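Local coordinates for protein 3-deoxy-D-manno-octulosonate 8-phosphate phosphatase KdsC (PDB 4NAV) that probably hydrolyses 3-deoxy-D-manno-octulosonate 8-phosphate to 3-deoxy-D-manno-octulosonate and inorganic phosphate, with magnesium as cofactor, in lipopolysaccharide biosynthesis, at residues C24-G29 with K93-A98; V113-D118 with L123-A128; E44-N49 with R72-A77; Q58-H61 with H65-L68; T150-G155 with A159-D164. One frame throughout, in Å; residues are numbered along the deposited sequence.

Interaction 1: residues C24-G29 with K93-A98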
# COMPACT_ATOMS: atom_id res chain seq x y z
N CYS A 24 -17.94 18.42 4.59
CA CYS A 24 -18.43 17.12 4.15
C CYS A 24 -17.38 16.43 3.36
O CYS A 24 -16.68 17.06 2.59
CB CYS A 24 -19.66 17.28 3.27
SG CYS A 24 -21.00 18.18 4.05
N PHE A 25 -17.28 15.11 3.50
CA PHE A 25 -16.23 14.34 2.85
C PHE A 25 -16.78 13.10 2.20
O PHE A 25 -17.42 12.29 2.85
CB PHE A 25 -15.21 13.91 3.89
CG PHE A 25 -14.44 15.03 4.50
CD1 PHE A 25 -13.16 15.34 4.07
CD2 PHE A 25 -15.02 15.79 5.50
CE1 PHE A 25 -12.45 16.38 4.63
CE2 PHE A 25 -14.32 16.83 6.07
CZ PHE A 25 -13.04 17.13 5.64
N ASP A 26 -16.49 12.93 0.91
CA ASP A 26 -16.64 11.64 0.26
C ASP A 26 -15.81 10.62 1.04
O ASP A 26 -14.90 10.99 1.77
CB ASP A 26 -16.10 11.70 -1.18
CG ASP A 26 -16.44 10.46 -1.99
OD1 ASP A 26 -17.60 9.98 -1.84
OD2 ASP A 26 -15.57 9.99 -2.78
N VAL A 27 -16.12 9.35 0.92
CA VAL A 27 -15.33 8.33 1.59
C VAL A 27 -14.23 7.83 0.64
O VAL A 27 -13.04 8.10 0.84
CB VAL A 27 -16.24 7.18 2.10
CG1 VAL A 27 -15.42 6.08 2.74
CG2 VAL A 27 -17.24 7.73 3.12
N ASP A 28 -14.65 7.06 -0.35
CA ASP A 28 -13.71 6.39 -1.21
C ASP A 28 -13.05 7.32 -2.17
O ASP A 28 -13.71 8.07 -2.91
CB ASP A 28 -14.39 5.27 -1.95
CG ASP A 28 -14.61 4.07 -1.07
OD1 ASP A 28 -13.59 3.39 -0.70
OD2 ASP A 28 -15.79 3.80 -0.78
N GLY A 29 -11.72 7.25 -2.12
CA GLY A 29 -10.86 8.10 -2.92
C GLY A 29 -10.52 9.42 -2.27
O GLY A 29 -9.70 10.18 -2.81
N LYS A 93 -28.33 8.85 -2.97
CA LYS A 93 -28.57 8.88 -4.42
C LYS A 93 -28.02 10.19 -5.00
O LYS A 93 -27.34 10.17 -6.03
CB LYS A 93 -30.07 8.71 -4.74
N ASN A 94 -28.26 11.31 -4.32
CA ASN A 94 -27.72 12.60 -4.76
C ASN A 94 -27.05 13.38 -3.63
O ASN A 94 -27.70 13.75 -2.65
CB ASN A 94 -28.80 13.46 -5.42
CG ASN A 94 -28.29 14.82 -5.83
OD1 ASN A 94 -27.94 15.63 -4.97
ND2 ASN A 94 -28.21 15.08 -7.13
N LYS A 95 -25.77 13.69 -3.81
CA LYS A 95 -24.98 14.27 -2.74
C LYS A 95 -25.32 15.73 -2.51
O LYS A 95 -25.40 16.18 -1.37
CB LYS A 95 -23.50 14.05 -2.98
CG LYS A 95 -23.18 12.57 -3.13
CD LYS A 95 -21.75 12.22 -2.78
CE LYS A 95 -21.52 10.73 -2.83
NZ LYS A 95 -20.17 10.33 -2.32
N ARG A 96 -25.61 16.46 -3.58
CA ARG A 96 -26.12 17.82 -3.44
C ARG A 96 -27.31 17.86 -2.49
O ARG A 96 -27.29 18.61 -1.53
CB ARG A 96 -26.54 18.42 -4.80
CG ARG A 96 -26.77 19.91 -4.77
CD ARG A 96 -27.04 20.51 -6.15
NE ARG A 96 -28.44 20.63 -6.55
CZ ARG A 96 -29.13 19.70 -7.20
NH1 ARG A 96 -28.57 18.53 -7.52
NH2 ARG A 96 -30.39 19.93 -7.52
N LEU A 97 -28.34 17.06 -2.76
CA LEU A 97 -29.56 17.04 -1.95
C LEU A 97 -29.23 16.70 -0.50
O LEU A 97 -29.77 17.31 0.41
CB LEU A 97 -30.62 16.09 -2.52
N ALA A 98 -28.31 15.76 -0.29
CA ALA A 98 -27.89 15.42 1.07
C ALA A 98 -27.29 16.64 1.76
O ALA A 98 -27.70 16.99 2.86
CB ALA A 98 -26.91 14.29 1.05

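Interaction 2: residues V113-D118 with L123-A128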
# COMPACT_ATOMS: atom_id res chain seq x y z
N VAL A 113 -20.30 25.88 3.39
CA VAL A 113 -20.06 24.45 3.32
C VAL A 113 -18.82 24.14 2.49
O VAL A 113 -18.57 24.75 1.45
CB VAL A 113 -21.25 23.75 2.64
CG1 VAL A 113 -21.06 22.25 2.65
CG2 VAL A 113 -22.54 24.13 3.33
N LEU A 114 -18.05 23.18 2.98
CA LEU A 114 -16.90 22.65 2.29
C LEU A 114 -17.22 21.23 1.90
O LEU A 114 -17.80 20.49 2.70
CB LEU A 114 -15.71 22.58 3.22
CG LEU A 114 -14.46 21.89 2.66
CD1 LEU A 114 -13.24 22.57 3.26
CD2 LEU A 114 -14.41 20.39 2.88
N PHE A 115 -16.84 20.84 0.68
CA PHE A 115 -17.05 19.46 0.25
C PHE A 115 -15.82 18.93 -0.41
O PHE A 115 -15.25 19.58 -1.30
CB PHE A 115 -18.22 19.36 -0.74
CG PHE A 115 -18.71 17.96 -0.94
CD1 PHE A 115 -19.87 17.51 -0.31
CD2 PHE A 115 -18.02 17.09 -1.72
CE1 PHE A 115 -20.33 16.23 -0.47
CE2 PHE A 115 -18.45 15.79 -1.87
CZ PHE A 115 -19.62 15.36 -1.26
N MET A 116 -15.39 17.75 -0.01
CA MET A 116 -14.23 17.14 -0.60
C MET A 116 -14.62 15.82 -1.25
O MET A 116 -15.16 14.94 -0.57
CB MET A 116 -13.20 16.88 0.46
CG MET A 116 -11.89 16.39 -0.08
SD MET A 116 -10.81 16.10 1.30
CE MET A 116 -9.23 16.05 0.46
N GLY A 117 -14.33 15.69 -2.54
CA GLY A 117 -14.65 14.46 -3.27
C GLY A 117 -13.65 14.20 -4.37
O GLY A 117 -12.82 15.05 -4.66
N ASP A 118 -13.73 13.03 -5.00
CA ASP A 118 -12.72 12.63 -5.99
C ASP A 118 -13.26 12.20 -7.36
O ASP A 118 -12.47 12.09 -8.29
CB ASP A 118 -11.89 11.47 -5.42
CG ASP A 118 -12.69 10.20 -5.26
OD1 ASP A 118 -13.76 10.21 -4.61
OD2 ASP A 118 -12.23 9.16 -5.82
N LEU A 123 -19.80 15.32 -7.93
CA LEU A 123 -19.79 16.51 -8.73
C LEU A 123 -20.97 17.46 -8.47
O LEU A 123 -20.79 18.67 -8.47
CB LEU A 123 -19.71 16.14 -10.21
CG LEU A 123 -18.78 16.83 -11.21
CD1 LEU A 123 -19.42 17.14 -12.56
CD2 LEU A 123 -18.19 18.06 -10.58
N PRO A 124 -22.16 16.93 -8.23
CA PRO A 124 -23.28 17.82 -7.97
C PRO A 124 -23.05 18.71 -6.77
O PRO A 124 -23.35 19.91 -6.80
CB PRO A 124 -24.43 16.84 -7.69
CG PRO A 124 -24.10 15.62 -8.48
CD PRO A 124 -22.60 15.52 -8.34
N ALA A 125 -22.46 18.13 -5.75
CA ALA A 125 -22.10 18.84 -4.54
C ALA A 125 -20.90 19.76 -4.77
O ALA A 125 -20.90 20.93 -4.36
CB ALA A 125 -21.79 17.85 -3.44
N LEU A 126 -19.85 19.23 -5.38
CA LEU A 126 -18.68 20.05 -5.62
C LEU A 126 -19.07 21.34 -6.32
O LEU A 126 -18.54 22.42 -5.98
CB LEU A 126 -17.66 19.31 -6.43
CG LEU A 126 -16.93 18.23 -5.62
CD1 LEU A 126 -16.27 17.19 -6.51
CD2 LEU A 126 -15.89 18.89 -4.72
N LEU A 127 -20.03 21.27 -7.25
CA LEU A 127 -20.45 22.48 -7.98
C LEU A 127 -21.43 23.38 -7.24
O LEU A 127 -21.66 24.51 -7.66
CB LEU A 127 -21.05 22.11 -9.33
CG LEU A 127 -20.05 21.59 -10.35
CD1 LEU A 127 -20.73 21.34 -11.69
CD2 LEU A 127 -18.86 22.54 -10.54
N ALA A 128 -21.98 22.91 -6.12
CA ALA A 128 -22.96 23.67 -5.36
C ALA A 128 -22.40 24.36 -4.09
O ALA A 128 -22.94 25.36 -3.64
CB ALA A 128 -24.12 22.77 -5.01

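Interaction 3: residues E44-N49 with R72-A77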
# COMPACT_ATOMS: atom_id res chain seq x y z
N GLU A 44 -16.26 -6.56 2.33
CA GLU A 44 -15.38 -5.44 1.95
C GLU A 44 -14.72 -4.71 3.13
O GLU A 44 -15.30 -4.59 4.20
CB GLU A 44 -16.18 -4.43 1.12
CG GLU A 44 -16.71 -5.02 -0.18
CD GLU A 44 -17.56 -4.04 -0.96
OE1 GLU A 44 -17.40 -2.82 -0.74
OE2 GLU A 44 -18.38 -4.47 -1.79
N SER A 45 -13.49 -4.23 2.91
CA SER A 45 -12.80 -3.35 3.85
C SER A 45 -12.21 -2.18 3.10
O SER A 45 -11.95 -2.26 1.90
CB SER A 45 -11.66 -4.10 4.55
OG SER A 45 -12.10 -5.19 5.32
N LYS A 46 -11.94 -1.10 3.83
CA LYS A 46 -11.30 0.10 3.29
C LYS A 46 -10.24 0.53 4.26
O LYS A 46 -10.30 0.16 5.42
CB LYS A 46 -12.29 1.26 3.12
CG LYS A 46 -13.75 0.84 2.90
CD LYS A 46 -14.66 2.01 2.55
CE LYS A 46 -15.80 1.55 1.67
NZ LYS A 46 -16.98 2.47 1.71
N ALA A 47 -9.27 1.31 3.80
CA ALA A 47 -8.26 1.85 4.69
C ALA A 47 -8.44 3.34 4.88
O ALA A 47 -8.30 4.13 3.93
CB ALA A 47 -6.88 1.56 4.16
N PHE A 48 -8.72 3.74 6.11
CA PHE A 48 -8.67 5.15 6.50
C PHE A 48 -7.30 5.45 7.09
O PHE A 48 -6.48 4.54 7.24
CB PHE A 48 -9.76 5.45 7.52
CG PHE A 48 -11.13 5.17 7.03
CD1 PHE A 48 -11.83 6.12 6.32
CD2 PHE A 48 -11.69 3.92 7.19
CE1 PHE A 48 -13.10 5.85 5.83
CE2 PHE A 48 -12.95 3.64 6.69
CZ PHE A 48 -13.66 4.60 6.01
N ASN A 49 -7.04 6.72 7.38
CA ASN A 49 -5.72 7.21 7.73
C ASN A 49 -5.79 7.95 9.06
O ASN A 49 -6.66 8.79 9.21
CB ASN A 49 -5.27 8.18 6.66
CG ASN A 49 -3.94 8.83 7.00
OD1 ASN A 49 -3.87 9.76 7.81
ND2 ASN A 49 -2.88 8.42 6.29
N ARG A 72 -22.39 4.29 -1.25
CA ARG A 72 -22.33 2.88 -0.83
C ARG A 72 -23.07 2.73 0.47
O ARG A 72 -23.17 3.66 1.24
CB ARG A 72 -20.87 2.41 -0.67
N ALA A 73 -23.63 1.55 0.71
CA ALA A 73 -24.38 1.29 1.93
C ALA A 73 -23.50 0.53 2.92
O ALA A 73 -23.85 -0.57 3.32
CB ALA A 73 -25.64 0.49 1.60
N SER A 74 -22.35 1.10 3.30
CA SER A 74 -21.33 0.33 4.06
C SER A 74 -21.33 0.59 5.57
O SER A 74 -21.32 1.73 6.01
CB SER A 74 -19.92 0.60 3.49
OG SER A 74 -19.39 1.82 3.94
N LEU A 75 -21.35 -0.49 6.37
CA LEU A 75 -21.22 -0.35 7.82
C LEU A 75 -19.83 0.22 8.21
O LEU A 75 -19.69 0.82 9.28
CB LEU A 75 -21.49 -1.69 8.54
N SER A 76 -18.82 0.02 7.33
CA SER A 76 -17.45 0.51 7.54
C SER A 76 -17.45 1.98 7.86
O SER A 76 -16.88 2.43 8.85
CB SER A 76 -16.59 0.38 6.28
OG SER A 76 -16.32 -0.96 5.95
N ALA A 77 -18.08 2.73 6.96
CA ALA A 77 -18.11 4.16 7.01
C ALA A 77 -18.84 4.65 8.25
O ALA A 77 -18.40 5.62 8.90
CB ALA A 77 -18.78 4.70 5.75

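Interaction 4: residues Q58-H61 with H65-L68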
# COMPACT_ATOMS: atom_id res chain seq x y z
N GLN A 58 -10.43 17.48 15.04
CA GLN A 58 -10.04 18.84 15.36
C GLN A 58 -11.01 19.83 14.79
O GLN A 58 -11.32 20.84 15.44
CB GLN A 58 -8.68 19.10 14.82
CG GLN A 58 -7.71 18.09 15.35
CD GLN A 58 -7.05 18.53 16.58
OE1 GLN A 58 -7.42 18.14 17.69
NE2 GLN A 58 -6.06 19.41 16.40
N LEU A 59 -11.51 19.53 13.60
CA LEU A 59 -12.64 20.27 13.05
C LEU A 59 -13.84 20.19 13.98
O LEU A 59 -14.42 21.21 14.33
CB LEU A 59 -13.03 19.74 11.69
CG LEU A 59 -12.14 20.06 10.51
CD1 LEU A 59 -12.79 19.57 9.24
CD2 LEU A 59 -11.85 21.56 10.37
N GLU A 60 -14.17 18.99 14.44
CA GLU A 60 -15.30 18.89 15.33
C GLU A 60 -15.00 19.72 16.61
O GLU A 60 -15.82 20.52 17.04
CB GLU A 60 -15.68 17.43 15.62
CG GLU A 60 -17.15 17.22 16.02
CD GLU A 60 -18.16 17.34 14.86
OE1 GLU A 60 -17.85 16.92 13.72
OE2 GLU A 60 -19.29 17.85 15.12
N HIS A 61 -13.82 19.54 17.17
CA HIS A 61 -13.39 20.22 18.38
C HIS A 61 -13.40 21.74 18.22
O HIS A 61 -13.59 22.47 19.21
CB HIS A 61 -11.99 19.74 18.74
CG HIS A 61 -11.58 19.99 20.14
ND1 HIS A 61 -10.89 21.12 20.53
CD2 HIS A 61 -11.77 19.26 21.26
CE1 HIS A 61 -10.67 21.06 21.83
NE2 HIS A 61 -11.19 19.94 22.30
N HIS A 65 -19.14 21.37 12.12
CA HIS A 65 -19.82 20.10 11.90
C HIS A 65 -19.17 19.29 10.75
O HIS A 65 -18.87 19.81 9.69
CB HIS A 65 -21.29 20.33 11.61
CG HIS A 65 -22.02 21.00 12.75
ND1 HIS A 65 -22.42 22.32 12.70
CD2 HIS A 65 -22.38 20.54 13.97
CE1 HIS A 65 -23.01 22.64 13.83
NE2 HIS A 65 -23.00 21.58 14.62
N VAL A 66 -18.92 18.01 11.01
CA VAL A 66 -18.30 17.14 10.02
C VAL A 66 -19.23 16.00 9.61
O VAL A 66 -19.88 15.38 10.43
CB VAL A 66 -17.00 16.57 10.54
CG1 VAL A 66 -16.38 15.63 9.51
CG2 VAL A 66 -16.04 17.72 10.87
N ALA A 67 -19.31 15.76 8.31
CA ALA A 67 -20.20 14.74 7.79
C ALA A 67 -19.49 13.92 6.74
O ALA A 67 -18.73 14.46 5.94
CB ALA A 67 -21.43 15.38 7.20
N LEU A 68 -19.71 12.62 6.77
CA LEU A 68 -19.23 11.72 5.71
C LEU A 68 -20.42 11.38 4.84
O LEU A 68 -21.51 11.17 5.35
CB LEU A 68 -18.68 10.44 6.31
CG LEU A 68 -17.69 10.60 7.44
CD1 LEU A 68 -17.13 9.24 7.85
CD2 LEU A 68 -16.56 11.54 7.06

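Interaction 5: residues T150-G155 with A159-D164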
# COMPACT_ATOMS: atom_id res chain seq x y z
N THR A 150 -5.46 19.34 -3.04
CA THR A 150 -4.45 19.10 -2.05
C THR A 150 -3.19 18.57 -2.71
O THR A 150 -3.22 17.89 -3.74
CB THR A 150 -4.93 18.09 -0.99
OG1 THR A 150 -5.24 16.82 -1.59
CG2 THR A 150 -6.17 18.63 -0.27
N ARG A 151 -2.06 18.83 -2.08
CA ARG A 151 -0.83 18.19 -2.50
C ARG A 151 -0.92 16.67 -2.28
O ARG A 151 -0.49 15.91 -3.11
CB ARG A 151 0.38 18.78 -1.75
CG ARG A 151 0.84 20.12 -2.30
CD ARG A 151 1.66 20.92 -1.29
NE ARG A 151 0.85 21.93 -0.59
CZ ARG A 151 0.44 21.88 0.69
NH1 ARG A 151 0.77 20.86 1.50
NH2 ARG A 151 -0.30 22.86 1.18
N ALA A 152 -1.47 16.24 -1.15
CA ALA A 152 -1.49 14.82 -0.81
C ALA A 152 -2.64 14.07 -1.46
O ALA A 152 -3.64 14.66 -1.86
CB ALA A 152 -1.54 14.62 0.71
N ARG A 153 -2.49 12.76 -1.48
CA ARG A 153 -3.45 11.84 -2.07
C ARG A 153 -4.47 11.37 -1.05
O ARG A 153 -4.22 11.36 0.16
CB ARG A 153 -2.71 10.61 -2.64
CG ARG A 153 -1.73 10.98 -3.75
CD ARG A 153 -0.97 9.89 -4.50
NE ARG A 153 -0.99 10.19 -5.93
CZ ARG A 153 -0.87 9.30 -6.91
NH1 ARG A 153 -0.76 8.00 -6.64
NH2 ARG A 153 -0.88 9.72 -8.17
N GLY A 154 -5.62 10.97 -1.55
CA GLY A 154 -6.68 10.43 -0.72
C GLY A 154 -6.14 9.25 0.02
O GLY A 154 -5.41 8.44 -0.54
N GLY A 155 -6.43 9.20 1.30
CA GLY A 155 -5.98 8.09 2.14
C GLY A 155 -4.51 8.19 2.54
O GLY A 155 -3.97 7.27 3.16
N ALA A 159 -7.18 14.66 3.48
CA ALA A 159 -8.19 15.26 4.33
C ALA A 159 -7.59 16.06 5.51
O ALA A 159 -8.09 17.12 5.86
CB ALA A 159 -9.16 14.19 4.83
N ARG A 160 -6.51 15.56 6.10
CA ARG A 160 -5.82 16.31 7.11
C ARG A 160 -5.35 17.62 6.51
O ARG A 160 -5.48 18.69 7.13
CB ARG A 160 -4.61 15.54 7.64
CG ARG A 160 -3.75 16.32 8.65
CD ARG A 160 -4.61 16.85 9.79
NE ARG A 160 -3.78 17.35 10.90
CZ ARG A 160 -3.15 16.58 11.79
NH1 ARG A 160 -3.20 15.24 11.71
NH2 ARG A 160 -2.44 17.15 12.75
N GLU A 161 -4.83 17.56 5.29
CA GLU A 161 -4.35 18.78 4.65
C GLU A 161 -5.45 19.83 4.56
O GLU A 161 -5.20 21.02 4.73
CB GLU A 161 -3.76 18.47 3.27
CG GLU A 161 -2.98 19.62 2.67
CD GLU A 161 -2.49 19.31 1.26
OE1 GLU A 161 -2.07 18.13 0.98
OE2 GLU A 161 -2.54 20.24 0.42
N VAL A 162 -6.67 19.38 4.30
CA VAL A 162 -7.80 20.26 4.24
C VAL A 162 -8.10 20.78 5.64
O VAL A 162 -8.22 21.98 5.84
CB VAL A 162 -9.03 19.52 3.67
CG1 VAL A 162 -10.33 20.26 3.96
CG2 VAL A 162 -8.87 19.36 2.18
N CYS A 163 -8.26 19.87 6.59
CA CYS A 163 -8.52 20.26 7.96
C CYS A 163 -7.53 21.34 8.43
O CYS A 163 -7.92 22.37 8.95
CB CYS A 163 -8.46 19.04 8.85
SG CYS A 163 -9.79 17.83 8.52
N ASP A 164 -6.24 21.13 8.18
CA ASP A 164 -5.24 22.10 8.62
C ASP A 164 -5.47 23.50 8.04
O ASP A 164 -5.41 24.50 8.77
CB ASP A 164 -3.87 21.62 8.24
CG ASP A 164 -3.46 20.36 8.99
OD1 ASP A 164 -4.08 20.02 10.02
OD2 ASP A 164 -2.46 19.74 8.58

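Interaction 1: residues C24-G29 with K93-A98
Asp-26 and Lys-95 alone bring the two segments together, through a salt bridge of 2.6 Å from Asp-26 OD1 to Lys-95 NZ. Lys-95, on the first turn of helix 95-105, starts out toward the other segment and runs as an extended chain, so only its last atoms arrive: NZ meets OD1, with CE behind it 4.1 Å from the same oxygen. Asp-26 meets it at the C-terminal end of strand 22-25. Its CG stands opposite the backbone N (chi1 -170°), which carries the carboxylate to the ammonium group, and the two side chains meet at a slant. NZ is also gripped by Asp-122 OD1 and the backbone O of Ile-69, so three oxygens hold the lysine tip in a buried place. At the root of the lysine, Asn-94 is the N-cap of the helix, its OD1 accepting from Leu-97 N at 2.7 Å. An aspartate at the end of a central strand, faced by a lysine from a following helix and close to Asp-118, is the active-site layout of the haloacid dehalogenase superfamily; Asp-26 and Asp-118 are predicted magnesium ligands, and Asp-26 and Asp-28, the latter a predicted substrate ligand, are consistent with its DxDx(T/V) motif.

Interaction 2: residues V113-D118 with L123-A128
Ala-125 presses its methyl group onto the ring of Phe-115. CB sits 3.7 Å from the ring centroid of Phe-115 and 14° off the ring normal, a CH-pi contact over the middle of the face, CD1 and CE1 of the ring being nearest to it. Leu-126 supplies the second point of contact. Its CD2 branch lies 3.5 Å from Phe-115 O and 4.1 Å from Phe-115 CD2, approaching the ring obliquely, and the two side chains stand roughly at right angles. Leu-126 CD2 also comes to 4.2 Å from Gly-117 N, just beyond the strand.

The ring is turned to the helix because CG of Phe-115 lies opposite the backbone N (chi1 -165°), its CB already pointing toward segment 123-128. Around this first shell, Val-99 of helix 95-105 and Val-129 also pack on Phe-115, while Pro-132 touches Leu-126. Strand 113-116 is held in the parallel sheet by backbone bonds to strand 22-25 and to strand 131-133, which completes a beta-alpha-beta unit with helix 123-126. Beyond the strand, Asp-118 N is bound by Asp-122 OD2, in the short connection between the two segments.

The side chains meet through apolar groups alone, a ring face and methyls, and one methyl also lies against the strand backbone; the contact is buried. It therefore seats the short helix against the strand by shape and van der Waals packing, next to the loop that carries Asp-118, a predicted magnesium ligand.

Interaction 3: residues E44-N49 with R72-A77
Lys-46 and Ser-74 make the polar link between the hairpin strand 44-49 and the start of helix 75-84. The ammonium NZ of Lys-46 gives a weak hydrogen bond of 3.3 Å to Ser-74 OG. Its stronger partner is Asp-28, whose OD2 forms a salt bridge with the same nitrogen, so the serine is a second, weaker partner of a lysine directed at the predicted substrate-binding aspartate. From CG the lysine chain runs extended, letting NZ reach the N-cap residue.

Capping comes next. Ser-74 is the N-cap residue of helix 75-84, and its OG also accepts, weakly, from Ala-77 N at 3.4 Å, with an N-H...O angle of 159°. With chi1 at 79° the hydroxyl oxygen sits between the backbone N and the carbonyl carbon, where it can face both Lys-46 and the first turn.

The remaining approaches are loose, with no bond across them. Ser-76 OG lies 4.2 Å from Glu-44 O and 4.4 Å from Lys-46 CG, and its CB points toward the strand. Its hydroxyl has a weak bond to Asp-39 O of the third subunit, whose strand also continues the hairpin sheet by pairing with residues 46-48. In that interface the ring of Phe-48 meets Tyr-38 of the third subunit edge to face.

One serine oxygen thus serves a helix end and a lysine together. Both bonds are weak, so the position of the lysine tip probably depends more on its charge pairing with Asp-28 than on the serine.

Interaction 4: residues Q58-H61 with H65-L68
Glu-60 reaches over from the last turn of helix 50-61 to Val-66 on strand 65-70, the strand that this helix leads into. Strands 22-25 and 65-70 lie side by side and parallel in the central sheet, so the helix belongs to a right-handed beta-alpha-beta crossover of the Rossmann-like haloacid dehalogenase core, with hairpin 35-38/44-49 inserted ahead of it.

From CB the glutamate chain sets off with CG roughly opposite the backbone N (chi1 -155°), then turns about the CB-CG bond (chi2 74°), which folds the acid group back toward the strand. CD of Glu-60 comes to 4.0 Å from Val-66 N. Of the two oxygens, OE1 of Glu-60 does most of the work: it accepts a weak hydrogen bond of 3.1 Å from Val-66 N, bent to an N-H...O angle of 132°, and also rests against CB of the valine. OE2 of Glu-60 turns to the preceding residue, 4.0 Å from His-65 CA. The acceptor lies toward the side of the strand on which Leu-68 pairs with His-87, while His-65 and Ala-67 pair with Ala-23 on the other side.

Beside this polar link an apolar one closes the turn. Leu-59 faces the strand and is covered by Cys-163, Val-166 and Leu-167 of helix 158-169, and it crosses Val-66 at about a right angle. There the CG2 methyl of Val-66 sits 3.7 Å from Leu-59 CB.

Interaction 5: residues T150-G155 with A159-D164
Glu-161 offers its carboxylate to two successive backbone amides of the loop before helix 158-169. OE2 of Glu-161 accepts from Arg-151 N at 2.9 Å, and its OE1 accepts from Ala-152 N, also at 2.9 Å. Both bonds are fairly straight, at 159° and 161°, and both use syn lone pairs, so the acid spans the two amides with one oxygen for each N-H. Its side chain is extended beyond CG, which carries the acid from the helix across to the loop.

A third group closes over the carboxylate. The guanidinium of Arg-151 stacks on it, the planes 14° apart, with Glu-161 OE2 lying 3.4 Å from Arg-151 CZ over the guanidinium face. No N-H of the arginine points at that oxygen; this salt bridge works by charge alone.

Within the loop, Thr-150 OG1 donates to Ala-152 O at 2.7 Å in the plane of that carbonyl, and the backbones of Thr-150 and Ala-152 are bonded to Ala-134 and Ala-136. CG2 of Thr-150 packs 3.7 Å from CG2 of Val-162, with Met-116 on the sheet beside both. Next to Glu-161, Arg-160 NE pairs with Asp-164 OD1 one turn further on, at the guanidinium edge. The arginine also reaches Asp-119 of the third subunit, and Tyr-3 OH meets Asp-164 OD2.

A single acid therefore ties the loop, itself paired with residues following strand 131-133, back to helix 158-169. It satisfies two loop amides and faces an arginine charge; that positive charge and the paired N-H dipoles probably favour its ionised form.

In the fold
From the N terminus, strand 22-25 opens the widest loop, which interaction 1 closes at the start of helix 95-105. Within it lies interaction 3, joining the hairpin strand to helix 75-84, and within that again interaction 4, a short return from helix 50-61 into the sheet. Interactions 2 and 5 follow in series, each closing a brief connection, and none of the five crosses another. Strand 22-25 of interaction 1 lies between strand 65-70 of interaction 4 and strand 113-116 of interaction 2, so the three meet in one sheet. Interaction 3 reaches interaction 1 through Asp-28 and Lys-46. Helix 158-169 packs on interactions 2 and 4, where Met-116 touches Val-162 and Leu-59 touches Cys-163.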